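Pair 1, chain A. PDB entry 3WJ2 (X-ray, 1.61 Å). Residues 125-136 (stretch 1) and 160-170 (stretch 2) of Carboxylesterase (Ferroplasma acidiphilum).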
# COMPACT_ATOMS: atom_id res chain seq x y z
N ASP A 125 3.27 -35.52 4.81
CA ASP A 125 2.22 -36.30 5.48
C ASP A 125 0.85 -35.54 5.57
O ASP A 125 -0.16 -36.10 5.22
CB ASP A 125 2.67 -36.75 6.91
CG ASP A 125 3.84 -37.79 6.85
OD1 ASP A 125 4.17 -38.27 5.72
OD2 ASP A 125 4.43 -38.12 7.91
N ALA A 126 0.84 -34.28 6.06
CA ALA A 126 -0.51 -33.61 6.23
C ALA A 126 -1.11 -33.45 4.85
O ALA A 126 -2.33 -33.52 4.71
CB ALA A 126 -0.29 -32.23 6.85
N PHE A 127 -0.25 -33.07 3.90
CA PHE A 127 -0.80 -32.89 2.55
C PHE A 127 -1.45 -34.20 2.03
O PHE A 127 -2.54 -34.18 1.45
CB PHE A 127 0.36 -32.43 1.61
CG PHE A 127 -0.03 -32.50 0.18
CD1 PHE A 127 -0.93 -31.60 -0.39
CD2 PHE A 127 0.41 -33.62 -0.57
CE1 PHE A 127 -1.35 -31.76 -1.74
CE2 PHE A 127 -0.03 -33.79 -1.91
CZ PHE A 127 -0.92 -32.87 -2.50
N ASN A 128 -0.72 -35.33 2.14
CA ASN A 128 -1.27 -36.59 1.72
C ASN A 128 -2.52 -36.95 2.53
O ASN A 128 -3.45 -37.53 1.98
CB ASN A 128 -0.20 -37.69 1.89
CG ASN A 128 0.91 -37.61 0.83
OD1 ASN A 128 0.75 -36.98 -0.27
ND2 ASN A 128 2.06 -38.26 1.15
N ASP A 129 -2.55 -36.57 3.82
CA ASP A 129 -3.74 -36.79 4.60
C ASP A 129 -4.94 -36.02 4.04
O ASP A 129 -6.09 -36.52 3.99
CB ASP A 129 -3.49 -36.42 6.05
CG ASP A 129 -2.55 -37.33 6.74
OD1 ASP A 129 -2.19 -38.42 6.20
OD2 ASP A 129 -2.09 -36.98 7.85
N ALA A 130 -4.74 -34.77 3.69
CA ALA A 130 -5.78 -33.91 3.11
C ALA A 130 -6.27 -34.47 1.75
O ALA A 130 -7.47 -34.70 1.55
CB ALA A 130 -5.28 -32.40 3.05
N TYR A 131 -5.32 -34.77 0.84
CA TYR A 131 -5.70 -35.30 -0.46
C TYR A 131 -6.33 -36.65 -0.39
O TYR A 131 -7.43 -36.88 -0.99
CB TYR A 131 -4.44 -35.39 -1.28
CG TYR A 131 -4.66 -36.00 -2.68
CD1 TYR A 131 -5.04 -35.18 -3.74
CD2 TYR A 131 -4.42 -37.38 -2.92
CE1 TYR A 131 -5.19 -35.70 -5.05
CE2 TYR A 131 -4.54 -37.91 -4.26
CZ TYR A 131 -4.94 -37.05 -5.27
OH TYR A 131 -5.08 -37.51 -6.60
N ASP A 132 -5.72 -37.53 0.41
CA ASP A 132 -6.28 -38.88 0.56
C ASP A 132 -7.62 -38.87 1.28
O ASP A 132 -8.52 -39.65 0.87
CB ASP A 132 -5.28 -39.80 1.27
CG ASP A 132 -4.07 -40.12 0.41
OD1 ASP A 132 -4.06 -40.00 -0.86
OD2 ASP A 132 -3.08 -40.57 1.02
N SER A 133 -7.82 -37.97 2.29
CA SER A 133 -9.11 -38.01 2.98
C SER A 133 -10.23 -37.52 2.06
O SER A 133 -11.35 -37.99 2.15
CB SER A 133 -9.12 -37.26 4.36
OG SER A 133 -8.78 -35.88 4.15
N PHE A 134 -9.93 -36.51 1.17
CA PHE A 134 -10.92 -36.03 0.24
C PHE A 134 -11.35 -37.21 -0.65
O PHE A 134 -12.54 -37.41 -0.82
CB PHE A 134 -10.35 -34.83 -0.58
CG PHE A 134 -11.22 -34.54 -1.79
CD1 PHE A 134 -12.52 -34.05 -1.61
CD2 PHE A 134 -10.80 -34.93 -3.08
CE1 PHE A 134 -13.40 -33.86 -2.72
CE2 PHE A 134 -11.70 -34.75 -4.16
CZ PHE A 134 -12.98 -34.27 -3.96
N HIS A 135 -10.34 -37.89 -1.18
CA HIS A 135 -10.72 -38.98 -2.11
C HIS A 135 -11.39 -40.10 -1.39
O HIS A 135 -12.35 -40.72 -1.94
CB HIS A 135 -9.51 -39.41 -2.94
CG HIS A 135 -9.19 -38.45 -4.05
ND1 HIS A 135 -10.00 -38.27 -5.16
CD2 HIS A 135 -8.22 -37.51 -4.14
CE1 HIS A 135 -9.48 -37.32 -5.92
NE2 HIS A 135 -8.38 -36.86 -5.33
N TYR A 136 -11.00 -40.39 -0.16
CA TYR A 136 -11.67 -41.46 0.63
C TYR A 136 -13.14 -41.14 0.85
O TYR A 136 -14.04 -42.01 0.60
CB TYR A 136 -10.92 -41.64 1.92
CG TYR A 136 -11.44 -42.70 2.89
CD1 TYR A 136 -10.76 -43.87 3.11
CD2 TYR A 136 -12.50 -42.39 3.73
CE1 TYR A 136 -11.21 -44.77 4.10
CE2 TYR A 136 -12.94 -43.25 4.71
CZ TYR A 136 -12.28 -44.45 4.88
OH TYR A 136 -12.73 -45.32 5.94
N ASN A 160 -3.91 -23.96 3.40
CA ASN A 160 -2.80 -24.38 2.46
C ASN A 160 -3.11 -25.78 1.96
O ASN A 160 -3.06 -26.09 0.78
CB ASN A 160 -1.50 -24.33 3.16
CG ASN A 160 -0.43 -25.08 2.42
OD1 ASN A 160 -0.30 -26.26 2.52
ND2 ASN A 160 0.44 -24.33 1.80
N LEU A 161 -3.50 -26.69 2.90
CA LEU A 161 -3.77 -28.10 2.50
C LEU A 161 -4.94 -28.19 1.48
O LEU A 161 -4.90 -28.97 0.53
CB LEU A 161 -4.16 -28.97 3.75
CG LEU A 161 -3.01 -29.01 4.68
CD1 LEU A 161 -3.46 -29.83 5.99
CD2 LEU A 161 -1.70 -29.64 4.16
N ALA A 162 -6.00 -27.35 1.71
CA ALA A 162 -7.15 -27.32 0.88
C ALA A 162 -6.73 -26.84 -0.57
O ALA A 162 -7.10 -27.50 -1.52
CB ALA A 162 -8.19 -26.44 1.42
N ALA A 163 -5.91 -25.79 -0.61
CA ALA A 163 -5.54 -25.22 -1.93
C ALA A 163 -4.64 -26.28 -2.56
O ALA A 163 -4.78 -26.52 -3.78
CB ALA A 163 -4.77 -23.95 -1.75
N ALA A 164 -3.70 -26.87 -1.85
CA ALA A 164 -2.72 -27.80 -2.46
C ALA A 164 -3.36 -29.07 -2.95
O ALA A 164 -2.98 -29.58 -4.01
CB ALA A 164 -1.68 -28.10 -1.43
N LEU A 165 -4.35 -29.59 -2.21
CA LEU A 165 -4.93 -30.87 -2.63
C LEU A 165 -5.67 -30.61 -3.95
O LEU A 165 -5.67 -31.51 -4.81
CB LEU A 165 -5.82 -31.54 -1.55
CG LEU A 165 -7.19 -30.92 -1.33
CD1 LEU A 165 -8.20 -31.60 -2.21
CD2 LEU A 165 -7.60 -31.24 0.14
N CYS A 166 -6.26 -29.41 -4.15
CA CYS A 166 -6.98 -29.10 -5.41
C CYS A 166 -5.99 -29.12 -6.55
O CYS A 166 -6.31 -29.70 -7.60
CB CYS A 166 -7.65 -27.76 -5.37
SG CYS A 166 -9.10 -27.84 -4.20
N LEU A 167 -4.81 -28.58 -6.33
CA LEU A 167 -3.78 -28.58 -7.40
C LEU A 167 -3.43 -30.02 -7.77
O LEU A 167 -3.27 -30.37 -8.96
CB LEU A 167 -2.48 -27.94 -6.89
CG LEU A 167 -2.49 -26.45 -6.98
CD1 LEU A 167 -1.27 -25.90 -6.30
CD2 LEU A 167 -2.42 -25.95 -8.57
N LYS A 168 -3.29 -30.91 -6.79
CA LYS A 168 -2.93 -32.31 -7.14
C LYS A 168 -4.09 -33.04 -7.84
O LYS A 168 -3.86 -33.88 -8.79
CB LYS A 168 -2.48 -33.07 -5.86
CG LYS A 168 -2.06 -34.53 -6.22
CD LYS A 168 -1.40 -35.29 -5.09
CE LYS A 168 -1.40 -36.85 -5.52
NZ LYS A 168 -0.48 -37.46 -4.41
N CYS A 169 -5.34 -32.80 -7.45
CA CYS A 169 -6.53 -33.34 -8.17
C CYS A 169 -6.46 -32.87 -9.60
O CYS A 169 -6.64 -33.73 -10.51
CB CYS A 169 -7.87 -32.85 -7.56
SG CYS A 169 -8.18 -33.53 -5.89
N ARG A 170 -6.06 -31.62 -9.79
CA ARG A 170 -6.08 -31.07 -11.18
C ARG A 170 -4.98 -31.78 -11.95
O ARG A 170 -5.24 -32.29 -13.14
CB ARG A 170 -5.91 -29.53 -11.07
CG ARG A 170 -6.15 -28.71 -12.39
CD ARG A 170 -4.97 -28.87 -13.33
NE ARG A 170 -3.64 -28.61 -12.74
CZ ARG A 170 -3.16 -27.40 -12.41
NH1 ARG A 170 -3.90 -26.31 -12.64
NH2 ARG A 170 -1.94 -27.29 -11.89
O HOH W 1 -1.40 -37.45 -1.89
O HOH W 2 -3.80 -36.65 -8.66

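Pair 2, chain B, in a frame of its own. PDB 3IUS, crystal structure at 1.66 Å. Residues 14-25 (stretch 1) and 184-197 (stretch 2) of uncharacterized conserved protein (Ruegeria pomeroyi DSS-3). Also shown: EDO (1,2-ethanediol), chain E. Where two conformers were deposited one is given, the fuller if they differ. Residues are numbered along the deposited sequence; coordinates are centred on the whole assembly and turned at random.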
# COMPACT_ATOMS: atom_id res chain seq x y z
N GLY B 14 -8.67 -3.62 4.77
CA GLY B 14 -7.70 -3.93 5.80
C GLY B 14 -7.03 -2.71 6.40
O GLY B 14 -7.63 -1.64 6.50
N TYR B 15 -5.77 -2.88 6.79
CA TYR B 15 -5.01 -1.85 7.49
C TYR B 15 -5.11 -0.47 6.84
O TYR B 15 -5.49 0.50 7.50
CB TYR B 15 -3.55 -2.28 7.62
CG TYR B 15 -2.71 -1.34 8.45
CD1 TYR B 15 -2.79 -1.34 9.84
CD2 TYR B 15 -1.83 -0.45 7.85
CE1 TYR B 15 -2.02 -0.47 10.60
CE2 TYR B 15 -1.07 0.42 8.60
CZ TYR B 15 -1.16 0.41 9.97
OH TYR B 15 -0.40 1.28 10.71
N THR B 16 -4.79 -0.39 5.56
CA THR B 16 -4.78 0.87 4.82
C THR B 16 -6.18 1.45 4.63
O THR B 16 -6.42 2.61 4.95
CB THR B 16 -4.09 0.72 3.45
OG1 THR B 16 -2.70 0.44 3.65
CG2 THR B 16 -4.23 1.98 2.62
N ALA B 17 -7.09 0.64 4.11
CA ALA B 17 -8.45 1.11 3.82
C ALA B 17 -9.19 1.58 5.07
O ALA B 17 -10.03 2.47 5.00
CB ALA B 17 -9.24 0.01 3.11
N ARG B 18 -8.86 1.00 6.22
CA ARG B 18 -9.49 1.39 7.49
C ARG B 18 -9.10 2.80 7.93
O ARG B 18 -9.92 3.51 8.51
CB ARG B 18 -9.19 0.36 8.58
CG ARG B 18 -9.95 -0.93 8.38
CD ARG B 18 -9.44 -2.04 9.27
NE ARG B 18 -9.84 -3.34 8.73
CZ ARG B 18 -9.62 -4.50 9.33
NH1 ARG B 18 -8.99 -4.54 10.49
NH2 ARG B 18 -10.02 -5.63 8.75
N VAL B 19 -7.86 3.20 7.68
CA VAL B 19 -7.45 4.55 8.01
C VAL B 19 -8.21 5.54 7.13
O VAL B 19 -8.63 6.59 7.60
CB VAL B 19 -5.93 4.78 7.88
CG1 VAL B 19 -5.17 3.73 8.67
CG2 VAL B 19 -5.51 4.79 6.43
N LEU B 20 -8.40 5.19 5.86
CA LEU B 20 -9.18 6.03 4.96
C LEU B 20 -10.62 6.12 5.42
O LEU B 20 -11.18 7.22 5.51
CB LEU B 20 -9.13 5.48 3.54
CG LEU B 20 -10.00 6.24 2.53
CD1 LEU B 20 -9.58 7.70 2.45
CD2 LEU B 20 -9.94 5.57 1.17
N SER B 21 -11.23 4.98 5.73
CA SER B 21 -12.64 4.97 6.15
C SER B 21 -12.88 5.77 7.44
O SER B 21 -13.90 6.46 7.57
CB SER B 21 -13.21 3.54 6.22
OG SER B 21 -12.59 2.75 7.23
N ARG B 22 -11.95 5.71 8.39
CA ARG B 22 -12.09 6.46 9.62
C ARG B 22 -12.07 7.97 9.36
O ARG B 22 -12.61 8.75 10.14
CB ARG B 22 -11.01 6.07 10.63
CG ARG B 22 -11.07 4.62 11.08
CD ARG B 22 -9.92 4.27 12.02
NE ARG B 22 -9.93 2.86 12.39
CZ ARG B 22 -8.98 1.99 12.06
NH1 ARG B 22 -7.92 2.37 11.37
NH2 ARG B 22 -9.09 0.72 12.45
N ALA B 23 -11.45 8.36 8.24
CA ALA B 23 -11.36 9.76 7.85
C ALA B 23 -12.57 10.17 7.02
O ALA B 23 -13.05 11.30 7.12
CB ALA B 23 -10.07 10.02 7.08
N LEU B 24 -13.07 9.25 6.20
CA LEU B 24 -14.19 9.56 5.31
C LEU B 24 -15.56 9.50 5.98
O LEU B 24 -16.44 10.31 5.70
CB LEU B 24 -14.20 8.61 4.10
CG LEU B 24 -13.02 8.72 3.14
CD1 LEU B 24 -13.22 7.75 1.99
CD2 LEU B 24 -12.88 10.14 2.62
N ALA B 25 -15.74 8.51 6.86
CA ALA B 25 -17.03 8.28 7.51
C ALA B 25 -17.60 9.54 8.18
O ALA B 25 -18.78 9.85 7.99
CB ALA B 25 -16.93 7.13 8.52
N HIS B 184 4.06 6.10 5.09
CA HIS B 184 3.22 6.09 6.28
C HIS B 184 1.76 5.96 5.87
O HIS B 184 1.33 6.60 4.90
CB HIS B 184 3.43 7.36 7.11
CG HIS B 184 2.74 7.33 8.44
ND1 HIS B 184 3.44 7.23 9.63
CD2 HIS B 184 1.43 7.36 8.77
CE1 HIS B 184 2.58 7.21 10.63
NE2 HIS B 184 1.36 7.29 10.14
N VAL B 185 1.01 5.13 6.58
CA VAL B 185 -0.38 4.84 6.22
C VAL B 185 -1.25 6.10 6.16
O VAL B 185 -2.17 6.19 5.33
CB VAL B 185 -0.99 3.76 7.15
CG1 VAL B 185 -1.09 4.26 8.59
CG2 VAL B 185 -2.35 3.30 6.61
N GLU B 186 -0.97 7.08 7.02
CA GLU B 186 -1.70 8.35 6.98
C GLU B 186 -1.51 9.08 5.65
O GLU B 186 -2.43 9.71 5.14
CB GLU B 186 -1.32 9.25 8.15
CG GLU B 186 -2.01 8.89 9.46
CD GLU B 186 -3.52 9.13 9.43
OE1 GLU B 186 -4.23 8.58 10.30
OE2 GLU B 186 -4.00 9.86 8.53
N ASP B 187 -0.30 8.99 5.10
CA ASP B 187 -0.01 9.62 3.82
C ASP B 187 -0.67 8.89 2.66
O ASP B 187 -1.07 9.51 1.67
CB ASP B 187 1.50 9.77 3.63
CG ASP B 187 2.07 10.96 4.39
OD1 ASP B 187 1.33 11.96 4.53
OD2 ASP B 187 3.23 10.89 4.85
N ILE B 188 -0.80 7.58 2.77
CA ILE B 188 -1.59 6.85 1.78
C ILE B 188 -3.02 7.38 1.79
O ILE B 188 -3.63 7.62 0.73
CB ILE B 188 -1.60 5.34 2.04
CG1 ILE B 188 -0.18 4.78 2.07
CG2 ILE B 188 -2.45 4.64 0.97
CD1 ILE B 188 -0.08 3.32 2.55
N ALA B 189 -3.57 7.56 2.99
CA ALA B 189 -4.94 8.06 3.13
C ALA B 189 -5.10 9.43 2.46
O ALA B 189 -6.10 9.69 1.80
CB ALA B 189 -5.33 8.13 4.61
N GLN B 190 -4.09 10.28 2.62
CA GLN B 190 -4.06 11.59 1.99
C GLN B 190 -4.15 11.48 0.47
O GLN B 190 -4.94 12.17 -0.18
CB GLN B 190 -2.78 12.34 2.35
CG GLN B 190 -2.83 13.11 3.65
CD GLN B 190 -1.86 14.28 3.65
OE1 GLN B 190 -2.28 15.44 3.63
NE2 GLN B 190 -0.57 13.98 3.65
N VAL B 191 -3.31 10.61 -0.09
CA VAL B 191 -3.26 10.42 -1.53
C VAL B 191 -4.60 9.92 -2.09
O VAL B 191 -5.13 10.46 -3.07
CB VAL B 191 -2.12 9.45 -1.92
CG1 VAL B 191 -2.24 9.04 -3.39
CG2 VAL B 191 -0.76 10.09 -1.64
N LEU B 192 -5.14 8.89 -1.45
CA LEU B 192 -6.42 8.32 -1.87
C LEU B 192 -7.51 9.38 -1.85
O LEU B 192 -8.26 9.55 -2.83
CB LEU B 192 -6.79 7.13 -0.99
CG LEU B 192 -5.90 5.90 -1.19
CD1 LEU B 192 -6.27 4.76 -0.23
CD2 LEU B 192 -5.97 5.45 -2.65
N ALA B 193 -7.58 10.12 -0.75
CA ALA B 193 -8.56 11.19 -0.63
C ALA B 193 -8.34 12.24 -1.72
O ALA B 193 -9.30 12.66 -2.38
CB ALA B 193 -8.49 11.82 0.76
N ALA B 194 -7.09 12.63 -1.94
CA ALA B 194 -6.78 13.64 -2.96
C ALA B 194 -7.19 13.18 -4.36
O ALA B 194 -7.75 13.95 -5.14
CB ALA B 194 -5.29 13.99 -2.94
N SER B 195 -6.92 11.91 -4.67
CA SER B 195 -7.27 11.36 -5.97
C SER B 195 -8.78 11.30 -6.14
O SER B 195 -9.32 11.65 -7.20
CB SER B 195 -6.65 9.97 -6.16
OG SER B 195 -6.98 9.43 -7.42
N MSE B 196 -9.47 10.87 -5.09
CA MSE B 196 -10.94 10.91 -5.10
C MSE B 196 -11.43 12.31 -5.46
O MSE B 196 -12.40 12.46 -6.20
CB MSE B 196 -11.52 10.47 -3.75
CG MSE B 196 -11.77 8.97 -3.62
SE MSE B 196 -11.66 8.34 -1.77
CE MSE B 196 -12.32 6.54 -2.05
N ALA B 197 -10.75 13.34 -4.96
CA ALA B 197 -11.16 14.72 -5.20
C ALA B 197 -10.84 15.22 -6.61
O ALA B 197 -11.58 16.02 -7.18
CB ALA B 197 -10.55 15.65 -4.15
C1 EDO E . -6.92 7.40 10.78
O1 EDO E . -7.91 7.95 9.83
C2 EDO E . -7.39 6.25 11.62
O2 EDO E . -6.78 5.05 12.03

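Pair 1 and pair 2 are built on one scaffold: two helices whose N-to-C directions diverge by 64° and 62°, with axes approaching to 9.0 and 8.8 Å. Fourteen central residues superpose with an RMSD of 0.3 Å. Neither pair has a hydrogen bond running directly between its stretches, so the crossing is a matter of side-chain packing.

The tightest backbone approach falls at matched positions. A:Tyr131 CA lies 5.0 Å from A:Leu165 CA, and B:Leu20 CA lies 5.0 Å from B:Ala189 CA. Bulk is distributed differently around this point. Pair 1 puts leucine on the second helix and alanine at A:Ala130 on the first; pair 2 puts alanine on the second and valine, B:Val19, at the position matching A:Ala130. The small residue thus changes sides: A:Ala130 CB meets A:Leu165 CD2 at 3.9 Å, while B:Val19 CG2 meets B:Ala189 CB at 3.8 Å. The same two positions also reach back one turn, A:Ala130 CB to A:Leu161 CB at 3.7 Å and B:Val19 CG2 to B:Val185 CG2 at 3.5 Å.

A:Phe127 matches B:Thr16. The phenylalanine, chi1 t, sits as a knob among A:Leu161, A:Ala164, A:Leu165 and A:Lys168, its CE1 3.7 Å from A:Ala164 CB. In pair 2 the first-helix residue is short and its partner is longer: B:Thr16 CG2 touches B:Ile188 CG2 at 3.6 Å, and B:Ile188 matches A:Ala164. One position earlier, A:Ala126 CB lies 4.0 Å from A:Leu161 CD2, whereas B:Tyr15 brings CE2 to 3.6 Å from B:Val185 CB.

The next layer differs in chemistry. A:Lys168, extended with all four chi angles t, lays its chain over the A:Tyr131 ring: CE is 3.7 Å from the ring centroid, and NZ, at 4.4 Å from it, makes a cation-pi contact. A water joins A:Lys168 NZ to A:Asn128 OD1, 2.7 Å from each. The matching B:Leu20 and B:Leu192 make a purely apolar contact, CD2 to CD1 at 4.0 Å.

Toward the far end, A:Cys169 places SG 3.4 Å from A:His135 NE2 and 4.1 Å from A:Phe134 CD2. Its match, B:Ala193, is smaller. B:Ala23, matching A:Phe134, also points toward the other helix but is too short to touch it. B:Leu24 matches A:His135 and points inward as well.

The rule for a designer is that the backbone fixes where side chains meet, while large and small residues can trade sides across it.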